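Local coordinates for sugar ABC transporter (Sugar-binding protein) (Bacillus halodurans, PDB 4YO7) that binds myo-inositol and probably serves as the solute-binding component of a bacterial sugar ABC transporter, at residues Ala208-Ser213 with Asp237-Gly242. Numbering follows the deposited sequence.
Sequences AKFDRS and DEMALG
With CG of Arg212 trans to the backbone N (chi1 -166°) and the chain turning back at chi3, the guanidinium swings over to Glu238, whose own bend at chi2 (-61°) brings its carboxylate round to meet it. The salt bridge is side-on and two-pronged. Arg212 NH2 gives the straighter bond, to the syn lone pair of Glu238 OE2 at 2.8 Å, whereas NE reaches OE1 at 2.9 Å from above the carboxylate plane, the two flat groups being twisted 38° apart. Leu241 CD1 lies over one face of the Arg212 guanidinium, 3.6 Å from its NH2. A water accepts from Arg212 N and donates to Glu238 OE1, so this oxygen is gripped twice. A lysine in place of Arg212, without the NE and NH2 pair, would probably leave the Glu238 carboxylate freer to turn.

This pairing joins the starts of helices 212-224 and 237-249, which follow strands 200-207 and 231-234, successive in the chain but separated in the parallel sheet by 169-175, in one of the two α/β lobes of the periplasmic-binding-protein fold. The backbones come close enough for Gly242 CA to make a CH···O contact with Arg212 O at 3.3 Å.

Beyond the salt bridge, the type I' turn from Ala208 to Asp211 is met by the selenomethionine Met239, whose SE lies against its backbone. Met239 SE sits 3.5 Å from Ala208 CB, and Met239 CE lies 4.0 Å from CD1 of Phe210, whose side chain comes close to the bound inositol. Asn236, one of the ligand-pocket residues, hydrogen-bonds to both Phe210 O and Met239 N, linking turn and helix start.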
loop_
_atom_site.group_PDB
_atom_site.type_symbol
_atom_site.label_atom_id
_atom_site.label_comp_id
_atom_site.label_asym_id
_atom_site.label_seq_id
_atom_site.Cartn_x
_atom_site.Cartn_y
_atom_site.Cartn_z
ATOM N N ALA A 208 -1.748 -2.010 -14.177
ATOM C CA ALA A 208 -2.964 -2.798 -13.935
ATOM C C ALA A 208 -3.658 -2.318 -12.652
ATOM O O ALA A 208 -4.459 -3.028 -12.048
ATOM C CB ALA A 208 -2.661 -4.303 -13.901
ATOM N N LYS A 209 -3.403 -1.060 -12.297
ATOM C CA LYS A 209 -4.285 -0.303 -11.415
ATOM C C LYS A 209 -4.520 -0.964 -10.052
ATOM O O LYS A 209 -5.589 -0.822 -9.473
ATOM C CB LYS A 209 -5.625 -0.062 -12.113
ATOM C CG LYS A 209 -5.481 0.616 -13.475
ATOM C CD LYS A 209 -6.822 0.755 -14.192
ATOM C CE LYS A 209 -6.654 1.397 -15.559
ATOM N NZ LYS A 209 -6.776 2.865 -15.515
ATOM N N PHE A 210 -3.494 -1.638 -9.540
ATOM C CA PHE A 210 -3.525 -2.378 -8.268
ATOM C C PHE A 210 -4.616 -3.438 -8.212
ATOM O O PHE A 210 -4.950 -3.925 -7.111
ATOM C CB PHE A 210 -3.676 -1.427 -7.079
ATOM C CG PHE A 210 -2.408 -0.706 -6.672
ATOM C CD1 PHE A 210 -1.166 -1.343 -6.660
ATOM C CD2 PHE A 210 -2.476 0.604 -6.254
ATOM C CE1 PHE A 210 -0.041 -0.690 -6.235
ATOM C CE2 PHE A 210 -1.341 1.261 -5.844
ATOM C CZ PHE A 210 -0.116 0.609 -5.847
ATOM N N ASP A 211 -5.130 -3.842 -9.383
ATOM C CA ASP A 211 -6.325 -4.684 -9.481
ATOM C C ASP A 211 -6.042 -6.087 -10.055
ATOM O O ASP A 211 -5.282 -6.237 -11.018
ATOM C CB ASP A 211 -7.369 -3.955 -10.343
ATOM C CG ASP A 211 -8.672 -4.696 -10.424
ATOM O OD1 ASP A 211 -9.447 -4.607 -9.457
ATOM O OD2 ASP A 211 -8.918 -5.362 -11.444
ATOM N N ARG A 212 -6.612 -7.113 -9.433
ATOM C CA ARG A 212 -6.415 -8.500 -9.885
ATOM C C ARG A 212 -6.937 -8.763 -11.285
ATOM O O ARG A 212 -6.244 -9.350 -12.110
ATOM C CB ARG A 212 -7.084 -9.478 -8.918
ATOM C CG ARG A 212 -6.667 -10.927 -9.113
ATOM C CD ARG A 212 -7.407 -11.854 -8.166
ATOM N NE ARG A 212 -7.126 -11.547 -6.775
ATOM C CZ ARG A 212 -7.311 -12.391 -5.772
ATOM N NH1 ARG A 212 -7.782 -13.605 -6.017
ATOM N NH2 ARG A 212 -7.015 -12.023 -4.529
ATOM N N SER A 213 -8.163 -8.343 -11.571
ATOM C CA SER A 213 -8.726 -8.642 -12.879
ATOM C C SER A 213 -7.964 -7.870 -13.970
ATOM O O SER A 213 -7.743 -8.392 -15.069
ATOM C CB SER A 213 -10.236 -8.323 -12.905
ATOM O OG SER A 213 -10.447 -6.957 -12.604
ATOM N N ASP A 237 0.372 -7.310 -4.671
ATOM C CA ASP A 237 0.021 -8.718 -4.760
ATOM C C ASP A 237 -1.204 -8.977 -5.618
ATOM O O ASP A 237 -1.244 -9.987 -6.332
ATOM C CB ASP A 237 -0.227 -9.308 -3.355
ATOM C CG ASP A 237 1.050 -9.550 -2.571
ATOM O OD1 ASP A 237 2.128 -9.737 -3.191
ATOM O OD2 ASP A 237 0.975 -9.597 -1.316
ATOM N N GLU A 238 -2.200 -8.094 -5.571
ATOM C CA GLU A 238 -3.401 -8.333 -6.365
ATOM C C GLU A 238 -3.060 -8.453 -7.849
ATOM O O GLU A 238 -3.544 -9.357 -8.526
ATOM C CB GLU A 238 -4.440 -7.235 -6.149
ATOM C CG GLU A 238 -5.199 -7.384 -4.855
ATOM C CD GLU A 238 -5.995 -8.710 -4.791
ATOM O OE1 GLU A 238 -6.952 -8.861 -5.568
ATOM O OE2 GLU A 238 -5.656 -9.602 -3.975
HETATM N N MSE A 239 -2.219 -7.560 -8.363
HETATM C CA MSE A 239 -1.859 -7.651 -9.783
HETATM C C MSE A 239 -1.082 -8.922 -10.090
HETATM O O MSE A 239 -1.328 -9.570 -11.121
HETATM C CB MSE A 239 -1.074 -6.419 -10.229
HETATM C CG MSE A 239 -1.965 -5.194 -10.254
HETATM SE SE MSE A 239 -1.021 -3.609 -10.866
HETATM C CE MSE A 239 0.425 -3.520 -9.577
ATOM N N ALA A 240 -0.172 -9.295 -9.188
ATOM C CA ALA A 240 0.617 -10.515 -9.355
ATOM C C ALA A 240 -0.287 -11.728 -9.402
ATOM O O ALA A 240 -0.077 -12.623 -10.209
ATOM C CB ALA A 240 1.641 -10.648 -8.238
ATOM N N LEU A 241 -1.321 -11.735 -8.566
ATOM C CA LEU A 241 -2.266 -12.855 -8.533
ATOM C C LEU A 241 -3.063 -12.935 -9.833
ATOM O O LEU A 241 -3.372 -14.025 -10.335
ATOM C CB LEU A 241 -3.202 -12.717 -7.331
ATOM C CG LEU A 241 -2.520 -12.927 -5.972
ATOM C CD1 LEU A 241 -3.485 -12.634 -4.821
ATOM C CD2 LEU A 241 -1.927 -14.329 -5.791
ATOM N N GLY A 242 -3.388 -11.777 -10.401
ATOM C CA GLY A 242 -4.013 -11.741 -11.710
ATOM C C GLY A 242 -3.102 -12.278 -12.803
ATOM O O GLY A 242 -3.530 -13.025 -13.675
HETATM O O HOH W 1 -8.076 -6.814 -6.886
#